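Local coordinates for protein ferulic acid esterase, AmCE1/Fae1A (PDB 5CXX) that probably hydrolyses feruloyl esters as an alpha/beta-hydrolase of an anaerobic fungus, and holds ferulic acid in its ligand pocket, at residues M42-P47 and E139-L144; I216-N221 and Q227-Y232; N8-K13 and G261-I266. One frame throughout, in Å; residues are numbered along the deposited sequence. Where two conformers were deposited one is given.

How the interactions relate
Near the N terminus, N8-K13 packs on G261-I266 of helix 255-266, so interaction 3 closes the longest loop, 247 residues between its segments, and both other contacts fall within it. Next along the chain, interaction 1 sets strand 38-45 against the residues that leave helix 125-140, a loop of 91 residues. Interaction 2 opens only after that one has closed: I216-N221 of strand 213-219 packs on Q227-Y232 at the start of helix 228-238, with five residues between the segments. Interactions 1 and 2 both reach the main mixed sheet but lie on opposite sides of the chain's centre, their centres about 31 Å apart. Interactions 2 and 3 touch, D217 OD2 packing 3.3 Å from G261 N.

Interaction 1: M42-P47 and E139-L144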
loop_
_atom_site.group_PDB
_atom_site.type_symbol
_atom_site.label_atom_id
_atom_site.label_comp_id
_atom_site.label_asym_id
_atom_site.label_seq_id
_atom_site.Cartn_x
_atom_site.Cartn_y
_atom_site.Cartn_z
ATOM N N MET A 42 2.065 -6.212 -13.745
ATOM C CA MET A 42 1.714 -6.251 -12.309
ATOM C C MET A 42 1.734 -7.733 -11.900
ATOM O O MET A 42 1.508 -8.609 -12.741
ATOM C CB MET A 42 0.305 -5.658 -11.984
ATOM C CG MET A 42 -0.818 -6.334 -12.790
ATOM S SD MET A 42 -2.280 -5.303 -12.433
ATOM C CE MET A 42 -3.511 -6.080 -13.531
ATOM N N ASN A 43 1.982 -8.012 -10.605
ATOM C CA ASN A 43 1.756 -9.370 -10.118
ATOM C C ASN A 43 0.369 -9.483 -9.555
ATOM O O ASN A 43 -0.093 -8.630 -8.775
ATOM C CB ASN A 43 2.749 -9.728 -9.036
ATOM C CG ASN A 43 4.136 -9.954 -9.615
ATOM O OD1 ASN A 43 4.314 -10.805 -10.486
ATOM N ND2 ASN A 43 5.117 -9.166 -9.168
ATOM N N VAL A 44 -0.281 -10.570 -9.930
ATOM C CA VAL A 44 -1.535 -10.952 -9.304
ATOM C C VAL A 44 -1.308 -12.229 -8.494
ATOM O O VAL A 44 -0.853 -13.238 -9.035
ATOM C CB VAL A 44 -2.643 -11.152 -10.355
ATOM C CG1 VAL A 44 -3.961 -11.628 -9.689
ATOM C CG2 VAL A 44 -2.893 -9.820 -11.083
ATOM N N ILE A 45 -1.695 -12.173 -7.226
ATOM C CA ILE A 45 -1.517 -13.301 -6.300
ATOM C C ILE A 45 -2.918 -13.765 -5.872
ATOM O O ILE A 45 -3.568 -13.118 -5.030
ATOM C CB ILE A 45 -0.666 -12.856 -5.121
ATOM C CG1 ILE A 45 0.719 -12.340 -5.583
ATOM C CG2 ILE A 45 -0.570 -14.025 -4.083
ATOM C CD1 ILE A 45 1.321 -11.320 -4.512
ATOM N N LEU A 46 -3.390 -14.834 -6.497
ATOM C CA LEU A 46 -4.700 -15.397 -6.144
ATOM C C LEU A 46 -4.603 -16.211 -4.872
ATOM O O LEU A 46 -3.581 -16.810 -4.616
ATOM C CB LEU A 46 -5.210 -16.259 -7.293
ATOM C CG LEU A 46 -5.409 -15.455 -8.593
ATOM C CD1 LEU A 46 -5.764 -16.396 -9.764
ATOM C CD2 LEU A 46 -6.430 -14.246 -8.473
ATOM N N PRO A 47 -5.686 -16.251 -4.088
ATOM C CA PRO A 47 -5.631 -16.980 -2.821
ATOM C C PRO A 47 -5.512 -18.487 -3.085
ATOM O O PRO A 47 -5.876 -18.975 -4.142
ATOM C CB PRO A 47 -6.965 -16.628 -2.146
ATOM C CG PRO A 47 -7.889 -16.390 -3.306
ATOM C CD PRO A 47 -6.972 -15.576 -4.274
ATOM N N GLU A 139 -12.646 -7.162 -14.739
ATOM C CA GLU A 139 -12.935 -7.905 -15.974
ATOM C C GLU A 139 -12.352 -9.311 -15.976
ATOM O O GLU A 139 -12.919 -10.212 -16.627
ATOM C CB GLU A 139 -12.378 -7.094 -17.150
ATOM C CG GLU A 139 -12.500 -7.731 -18.560
ATOM C CD GLU A 139 -13.954 -7.879 -19.044
ATOM O OE1 GLU A 139 -14.722 -6.889 -18.975
ATOM O OE2 GLU A 139 -14.316 -8.974 -19.541
ATOM N N HIS A 140 -11.227 -9.529 -15.290
ATOM C CA HIS A 140 -10.448 -10.755 -15.485
ATOM C C HIS A 140 -10.459 -11.704 -14.302
ATOM O O HIS A 140 -10.050 -12.860 -14.472
ATOM C CB HIS A 140 -8.991 -10.424 -15.824
ATOM C CG HIS A 140 -8.848 -9.773 -17.161
ATOM N ND1 HIS A 140 -8.811 -10.495 -18.339
ATOM C CD2 HIS A 140 -8.835 -8.470 -17.520
ATOM C CE1 HIS A 140 -8.714 -9.663 -19.359
ATOM N NE2 HIS A 140 -8.713 -8.433 -18.894
ATOM N N TYR A 141 -10.896 -11.221 -13.139
ATOM C CA TYR A 141 -10.876 -12.036 -11.922
ATOM C C TYR A 141 -12.192 -11.953 -11.196
ATOM O O TYR A 141 -12.993 -11.037 -11.419
ATOM C CB TYR A 141 -9.741 -11.598 -10.992
ATOM C CG TYR A 141 -8.397 -11.791 -11.671
ATOM C CD1 TYR A 141 -7.819 -13.066 -11.765
ATOM C CD2 TYR A 141 -7.708 -10.707 -12.274
ATOM C CE1 TYR A 141 -6.587 -13.250 -12.420
ATOM C CE2 TYR A 141 -6.490 -10.904 -12.895
ATOM C CZ TYR A 141 -5.942 -12.156 -12.961
ATOM O OH TYR A 141 -4.731 -12.358 -13.620
ATOM N N SER A 142 -12.428 -12.925 -10.322
ATOM C CA SER A 142 -13.703 -12.951 -9.598
ATOM C C SER A 142 -13.537 -12.156 -8.303
ATOM O O SER A 142 -13.213 -12.692 -7.247
ATOM C CB SER A 142 -14.133 -14.386 -9.321
ATOM O OG SER A 142 -15.422 -14.383 -8.763
ATOM N N ILE A 143 -13.725 -10.854 -8.413
ATOM C CA ILE A 143 -13.498 -9.960 -7.281
ATOM C C ILE A 143 -14.811 -9.438 -6.692
ATOM O O ILE A 143 -15.858 -9.426 -7.336
ATOM C CB ILE A 143 -12.632 -8.740 -7.686
ATOM C CG1 ILE A 143 -13.430 -7.751 -8.543
ATOM C CG2 ILE A 143 -11.346 -9.222 -8.455
ATOM C CD1 ILE A 143 -12.599 -6.389 -8.768
ATOM N N LEU A 144 -14.726 -9.042 -5.434
ATOM C CA LEU A 144 -15.754 -8.222 -4.787
ATOM C C LEU A 144 -15.412 -6.774 -5.082
ATOM O O LEU A 144 -14.259 -6.372 -4.988
ATOM C CB LEU A 144 -15.772 -8.457 -3.295
ATOM C CG LEU A 144 -16.324 -9.823 -2.890
ATOM C CD1 LEU A 144 -16.110 -10.019 -1.400
ATOM C CD2 LEU A 144 -17.830 -9.922 -3.274
#
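V44 and the ring of Y141 approach from opposite directions. CG1 of V44 sits over one face of the ring, 4.2 Å from its centroid and 22° off the normal, a CH-pi contact displaced toward the hydroxyl-bearing rim; V44 CG1 to Y141 CZ is 3.9 Å. The other methyl, V44 CG2, reaches past the rim to Y141 OH at 4.0 Å. With CG1 anti to the backbone N (chi1 177°), V44 brings both branches to the phenol end. L46 crosses the tyrosine side chain at about a right angle, its CD2 meeting Y141 CD1 obliquely at 3.8 Å. The contact joins strand 38-45, next to the edge strand 26-33 in the mixed sheet of this alpha/beta-hydrolase, to the exit of helix 125-140, where Y141 is the first residue to leave helical geometry. I29 of strand 26-33 also touches Y141. Replacing Y141 by an alanine is likely to open a gap beside V44 and L46 and to deprive V44 CG1 of the ring face it packs on. Just beyond, the S142 backbone N donates to the hydroxyl of Y50.

Interaction 2: I216-N221 and Q227-Y232; sequences IDCGTN and QFPKSY
A chi1 of -167° turns the sulfur of C218 to the side opposite the backbone N and lays it along the ring of P229. SG lies 3.6 Å from P229 CG, while C218 CB is equally close, 3.6 Å, to P229 CB, so the cysteine side chain runs alongside two successive ring carbons. One position back, D217 points away from the helix; I216, two back, faces it again. Its branches divide the work: I216 CG2 approaches P229 CB at 4.3 Å, and I216 CD1 reaches Y232 CB at 4.2 Å. Contact with Y232 is thus at the root of its side chain, while its phenol leads away to bond through OH with A182 O and I185 N. The Y232 side chain lies about 7 Å from the bound ferulic acid, near the pocket. No hydrogen bond crosses between the segments. Within the helix, F228 O accepts from two donors, Y232 N and S231 OG; the hydroxyl, 2.7 Å from F228 O, lies in the carbonyl plane on a lone pair. This is the strand-to-helix half of a beta-alpha-beta unit: the axes of 228-232 and 216-219 run nearly antiparallel, at 153°, and come within 8.2 Å of each other, before strand 244-248 follows. P181 covers P229 and Y232 from a neighbouring loop, and strand 213-219 is flanked in the sheet by strands 175-179 and 244-248.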
loop_
_atom_site.group_PDB
_atom_site.type_symbol
_atom_site.label_atom_id
_atom_site.label_comp_id
_atom_site.label_asym_id
_atom_site.label_seq_id
_atom_site.Cartn_x
_atom_site.Cartn_y
_atom_site.Cartn_z
ATOM N N ILE A 216 -0.850 3.899 9.746
ATOM C CA ILE A 216 0.454 4.419 9.364
ATOM C C ILE A 216 1.468 3.894 10.374
ATOM O O ILE A 216 1.206 3.920 11.597
ATOM C CB ILE A 216 0.501 5.958 9.424
ATOM C CG1 ILE A 216 -0.537 6.566 8.524
ATOM C CG2 ILE A 216 1.917 6.444 9.022
ATOM C CD1 ILE A 216 -0.575 8.135 8.670
ATOM N N ASP A 217 2.624 3.389 9.875
ATOM C CA ASP A 217 3.728 3.092 10.801
ATOM C C ASP A 217 5.037 3.593 10.261
ATOM O O ASP A 217 5.119 4.115 9.118
ATOM C CB ASP A 217 3.820 1.566 11.206
ATOM C CG ASP A 217 4.620 0.677 10.198
ATOM O OD1 ASP A 217 4.620 0.975 9.010
ATOM O OD2 ASP A 217 5.249 -0.320 10.654
ATOM N N CYS A 218 6.046 3.486 11.108
ATOM C CA CYS A 218 7.411 3.845 10.708
ATOM C C CYS A 218 8.381 3.349 11.756
ATOM O O CYS A 218 8.036 3.340 12.945
ATOM C CB CYS A 218 7.565 5.388 10.566
ATOM S SG CYS A 218 9.117 5.892 9.722
ATOM N N GLY A 219 9.600 2.944 11.357
ATOM C CA GLY A 219 10.665 2.738 12.315
ATOM C C GLY A 219 10.965 4.032 13.091
ATOM O O GLY A 219 10.788 5.148 12.593
ATOM N N THR A 220 11.512 3.895 14.286
ATOM C CA THR A 220 11.914 5.096 15.062
ATOM C C THR A 220 13.212 5.695 14.464
ATOM O O THR A 220 13.546 6.837 14.740
ATOM C CB THR A 220 12.182 4.787 16.525
ATOM O OG1 THR A 220 13.096 3.700 16.587
ATOM C CG2 THR A 220 10.846 4.378 17.232
ATOM N N ASN A 221 13.901 4.936 13.601
ATOM C CA ASN A 221 15.232 5.350 13.135
ATOM C C ASN A 221 15.314 5.203 11.626
ATOM O O ASN A 221 16.292 4.654 11.102
ATOM C CB ASN A 221 16.323 4.522 13.787
ATOM C CG ASN A 221 16.397 4.776 15.295
ATOM O OD1 ASN A 221 15.573 4.275 16.073
ATOM N ND2 ASN A 221 17.338 5.629 15.702
ATOM N N GLN A 227 11.082 11.833 9.915
ATOM C CA GLN A 227 9.911 12.191 10.718
ATOM C C GLN A 227 8.714 12.467 9.845
ATOM O O GLN A 227 7.676 12.969 10.373
ATOM C CB GLN A 227 10.243 13.413 11.556
ATOM C CG GLN A 227 11.345 13.073 12.564
ATOM C CD GLN A 227 10.882 12.077 13.597
ATOM O OE1 GLN A 227 9.946 12.355 14.338
ATOM N NE2 GLN A 227 11.526 10.916 13.657
ATOM N N PHE A 228 8.778 12.164 8.555
ATOM C CA PHE A 228 7.593 12.473 7.733
ATOM C C PHE A 228 6.379 11.634 8.071
ATOM O O PHE A 228 5.284 12.202 8.153
ATOM C CB PHE A 228 7.951 12.419 6.227
ATOM C CG PHE A 228 8.727 13.678 5.828
ATOM C CD1 PHE A 228 8.025 14.868 5.609
ATOM C CD2 PHE A 228 10.127 13.707 5.836
ATOM C CE1 PHE A 228 8.698 16.064 5.322
ATOM C CE2 PHE A 228 10.832 14.932 5.564
ATOM C CZ PHE A 228 10.112 16.100 5.274
ATOM N N PRO A 229 6.522 10.340 8.336
ATOM C CA PRO A 229 5.304 9.601 8.731
ATOM C C PRO A 229 4.682 10.180 9.993
ATOM O O PRO A 229 3.461 10.334 10.063
ATOM C CB PRO A 229 5.823 8.155 8.961
ATOM C CG PRO A 229 6.968 8.044 7.869
ATOM C CD PRO A 229 7.652 9.446 7.946
ATOM N N LYS A 230 5.512 10.508 10.979
ATOM C CA LYS A 230 4.975 11.160 12.174
ATOM C C LYS A 230 4.259 12.490 11.829
ATOM O O LYS A 230 3.210 12.811 12.430
ATOM C CB LYS A 230 6.103 11.440 13.177
ATOM C CG LYS A 230 5.598 11.982 14.522
ATOM C CD LYS A 230 6.816 12.038 15.476
ATOM C CE LYS A 230 6.393 12.599 16.839
ATOM N NZ LYS A 230 7.575 12.731 17.765
ATOM N N SER A 231 4.809 13.235 10.884
ATOM C CA SER A 231 4.155 14.496 10.476
ATOM C C SER A 231 2.756 14.223 9.904
ATOM O O SER A 231 1.818 14.985 10.213
ATOM C CB SER A 231 5.030 15.312 9.465
ATOM O OG SER A 231 4.893 14.865 8.113
ATOM N N TYR A 232 2.610 13.143 9.147
ATOM C CA TYR A 232 1.284 12.794 8.599
ATOM C C TYR A 232 0.332 12.399 9.728
ATOM O O TYR A 232 -0.860 12.749 9.694
ATOM C CB TYR A 232 1.427 11.679 7.581
ATOM C CG TYR A 232 2.247 12.099 6.381
ATOM C CD1 TYR A 232 2.249 13.401 5.891
ATOM C CD2 TYR A 232 3.039 11.159 5.750
ATOM C CE1 TYR A 232 3.001 13.763 4.763
ATOM C CE2 TYR A 232 3.787 11.506 4.633
ATOM C CZ TYR A 232 3.776 12.798 4.147
ATOM O OH TYR A 232 4.521 13.110 2.992
#

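Interaction 3: N8-K13 and G261-I266; sequences NTCPDK and GFYNFI
The Y263 ring carries P11 CD over one face, 3.5 Å above the plane and offset toward the rim. CD makes a CH-pi contact 3.8 Å from the ring centroid and 24° off the normal, and the proline crosses the tyrosine side chain at about a right angle. C10 SG comes in obliquely, a sulfur-aromatic contact 4.4 Å from the centroid of Y263; its nearest approach is to Y263 CB, at 3.6 Å. T9 O is also oblique to the ring, 3.9 Å from Y263 CD2. Y263 has CG anti to the backbone N (chi1 172°), which carries the ring away from the helix toward the N-terminal chain. In this alpha/beta-hydrolase the contact lays the N-terminal chain, just before helix 12-15, on the last helix, 255-266, bringing the two ends of the fold together. The Y263 hydroxyl bonds to R90 NH1, so the ring is held at its far end as well as along its face. Y14 also meets this ring, their planes at about 35°, and L85 of helix 77-87 touches the Y263 side chain. One residue on, N264 ND2 donates to the carbonyl of S7, a polar tie to the same N-terminal chain, and to that of A260 within its own helix.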
loop_
_atom_site.group_PDB
_atom_site.type_symbol
_atom_site.label_atom_id
_atom_site.label_comp_id
_atom_site.label_asym_id
_atom_site.label_seq_id
_atom_site.Cartn_x
_atom_site.Cartn_y
_atom_site.Cartn_z
ATOM N N ASN A 8 3.836 -3.625 17.918
ATOM C CA ASN A 8 4.854 -2.799 17.263
ATOM C C ASN A 8 5.887 -3.604 16.506
ATOM O O ASN A 8 6.807 -3.024 15.981
ATOM C CB ASN A 8 5.540 -1.866 18.251
ATOM C CG ASN A 8 6.249 -2.563 19.355
ATOM O OD1 ASN A 8 6.386 -3.791 19.355
ATOM N ND2 ASN A 8 6.755 -1.776 20.309
ATOM N N THR A 9 5.706 -4.910 16.450
ATOM C CA THR A 9 6.518 -5.754 15.562
ATOM C C THR A 9 5.676 -6.883 14.992
ATOM O O THR A 9 4.593 -7.204 15.493
ATOM C CB THR A 9 7.723 -6.398 16.281
ATOM O OG1 THR A 9 7.227 -7.381 17.197
ATOM C CG2 THR A 9 8.598 -5.318 17.003
ATOM N N CYS A 10 6.182 -7.490 13.899
ATOM C CA CYS A 10 5.536 -8.662 13.356
ATOM C C CYS A 10 6.283 -9.899 13.905
ATOM O O CYS A 10 7.473 -10.045 13.653
ATOM C CB CYS A 10 5.638 -8.638 11.813
ATOM S SG CYS A 10 4.839 -10.147 11.084
ATOM N N PRO A 11 5.603 -10.776 14.626
ATOM C CA PRO A 11 6.282 -11.987 15.102
ATOM C C PRO A 11 6.847 -12.771 13.938
ATOM O O PRO A 11 6.252 -12.846 12.841
ATOM C CB PRO A 11 5.179 -12.785 15.799
ATOM C CG PRO A 11 4.149 -11.755 16.169
ATOM C CD PRO A 11 4.195 -10.713 15.046
ATOM N N ASP A 12 8.015 -13.371 14.149
ATOM C CA ASP A 12 8.611 -14.098 13.040
ATOM C C ASP A 12 7.693 -15.141 12.448
ATOM O O ASP A 12 7.701 -15.362 11.242
ATOM C CB ASP A 12 9.929 -14.759 13.480
ATOM C CG ASP A 12 11.066 -13.743 13.646
ATOM O OD1 ASP A 12 10.985 -12.610 13.096
ATOM O OD2 ASP A 12 12.050 -14.077 14.331
ATOM N N LYS A 13 6.882 -15.812 13.263
ATOM C CA LYS A 13 6.086 -16.863 12.701
ATOM C C LYS A 13 4.972 -16.409 11.743
ATOM O O LYS A 13 4.460 -17.233 10.975
ATOM C CB LYS A 13 5.490 -17.732 13.799
ATOM C CG LYS A 13 4.496 -17.010 14.638
ATOM C CD LYS A 13 3.903 -17.939 15.732
ATOM C CE LYS A 13 3.031 -17.137 16.676
ATOM N NZ LYS A 13 2.327 -18.025 17.670
ATOM N N GLY A 261 3.935 -3.257 9.730
ATOM C CA GLY A 261 2.803 -2.529 9.181
ATOM C C GLY A 261 1.796 -3.483 8.522
ATOM O O GLY A 261 0.611 -3.428 8.770
ATOM N N PHE A 262 2.304 -4.355 7.647
ATOM C CA PHE A 262 1.400 -5.246 6.912
ATOM C C PHE A 262 0.677 -6.229 7.823
ATOM O O PHE A 262 -0.523 -6.546 7.655
ATOM C CB PHE A 262 2.220 -6.005 5.865
ATOM C CG PHE A 262 1.397 -6.609 4.751
ATOM C CD1 PHE A 262 0.502 -5.820 3.994
ATOM C CD2 PHE A 262 1.607 -7.950 4.389
ATOM C CE1 PHE A 262 -0.234 -6.384 2.929
ATOM C CE2 PHE A 262 0.888 -8.506 3.325
ATOM C CZ PHE A 262 -0.010 -7.730 2.597
ATOM N N TYR A 263 1.401 -6.741 8.828
ATOM C CA TYR A 263 0.799 -7.640 9.826
ATOM C C TYR A 263 -0.371 -6.977 10.556
ATOM O O TYR A 263 -1.459 -7.582 10.678
ATOM C CB TYR A 263 1.897 -8.038 10.832
ATOM C CG TYR A 263 1.432 -8.817 12.050
ATOM C CD1 TYR A 263 0.950 -10.123 11.935
ATOM C CD2 TYR A 263 1.511 -8.240 13.340
ATOM C CE1 TYR A 263 0.573 -10.865 13.038
ATOM C CE2 TYR A 263 1.132 -8.994 14.470
ATOM C CZ TYR A 263 0.661 -10.296 14.299
ATOM O OH TYR A 263 0.307 -11.029 15.415
ATOM N N ASN A 264 -0.175 -5.748 11.070
ATOM C CA ASN A 264 -1.326 -5.099 11.701
ATOM C C ASN A 264 -2.423 -4.735 10.702
ATOM O O ASN A 264 -3.627 -4.884 11.000
ATOM C CB ASN A 264 -0.814 -3.852 12.438
ATOM C CG ASN A 264 -0.131 -4.193 13.737
ATOM O OD1 ASN A 264 -0.812 -4.445 14.742
ATOM N ND2 ASN A 264 1.199 -4.195 13.736
ATOM N N PHE A 265 -2.036 -4.285 9.513
ATOM C CA PHE A 265 -3.029 -3.886 8.546
ATOM C C PHE A 265 -3.959 -5.019 8.122
ATOM O O PHE A 265 -5.178 -4.868 8.039
ATOM C CB PHE A 265 -2.299 -3.281 7.344
ATOM C CG PHE A 265 -3.208 -2.708 6.255
ATOM C CD1 PHE A 265 -4.054 -1.610 6.532
ATOM C CD2 PHE A 265 -3.185 -3.259 4.987
ATOM C CE1 PHE A 265 -4.846 -1.058 5.487
ATOM C CE2 PHE A 265 -3.998 -2.754 3.964
ATOM C CZ PHE A 265 -4.807 -1.654 4.207
ATOM N N ILE A 266 -3.368 -6.182 7.815
ATOM C CA ILE A 266 -4.169 -7.288 7.258
ATOM C C ILE A 266 -5.092 -7.897 8.318
ATOM O O ILE A 266 -6.094 -8.532 8.012
ATOM C CB ILE A 266 -3.211 -8.343 6.628
ATOM C CG1 ILE A 266 -2.547 -7.730 5.388
ATOM C CG2 ILE A 266 -3.977 -9.658 6.242
ATOM C CD1 ILE A 266 -3.481 -7.425 4.191
#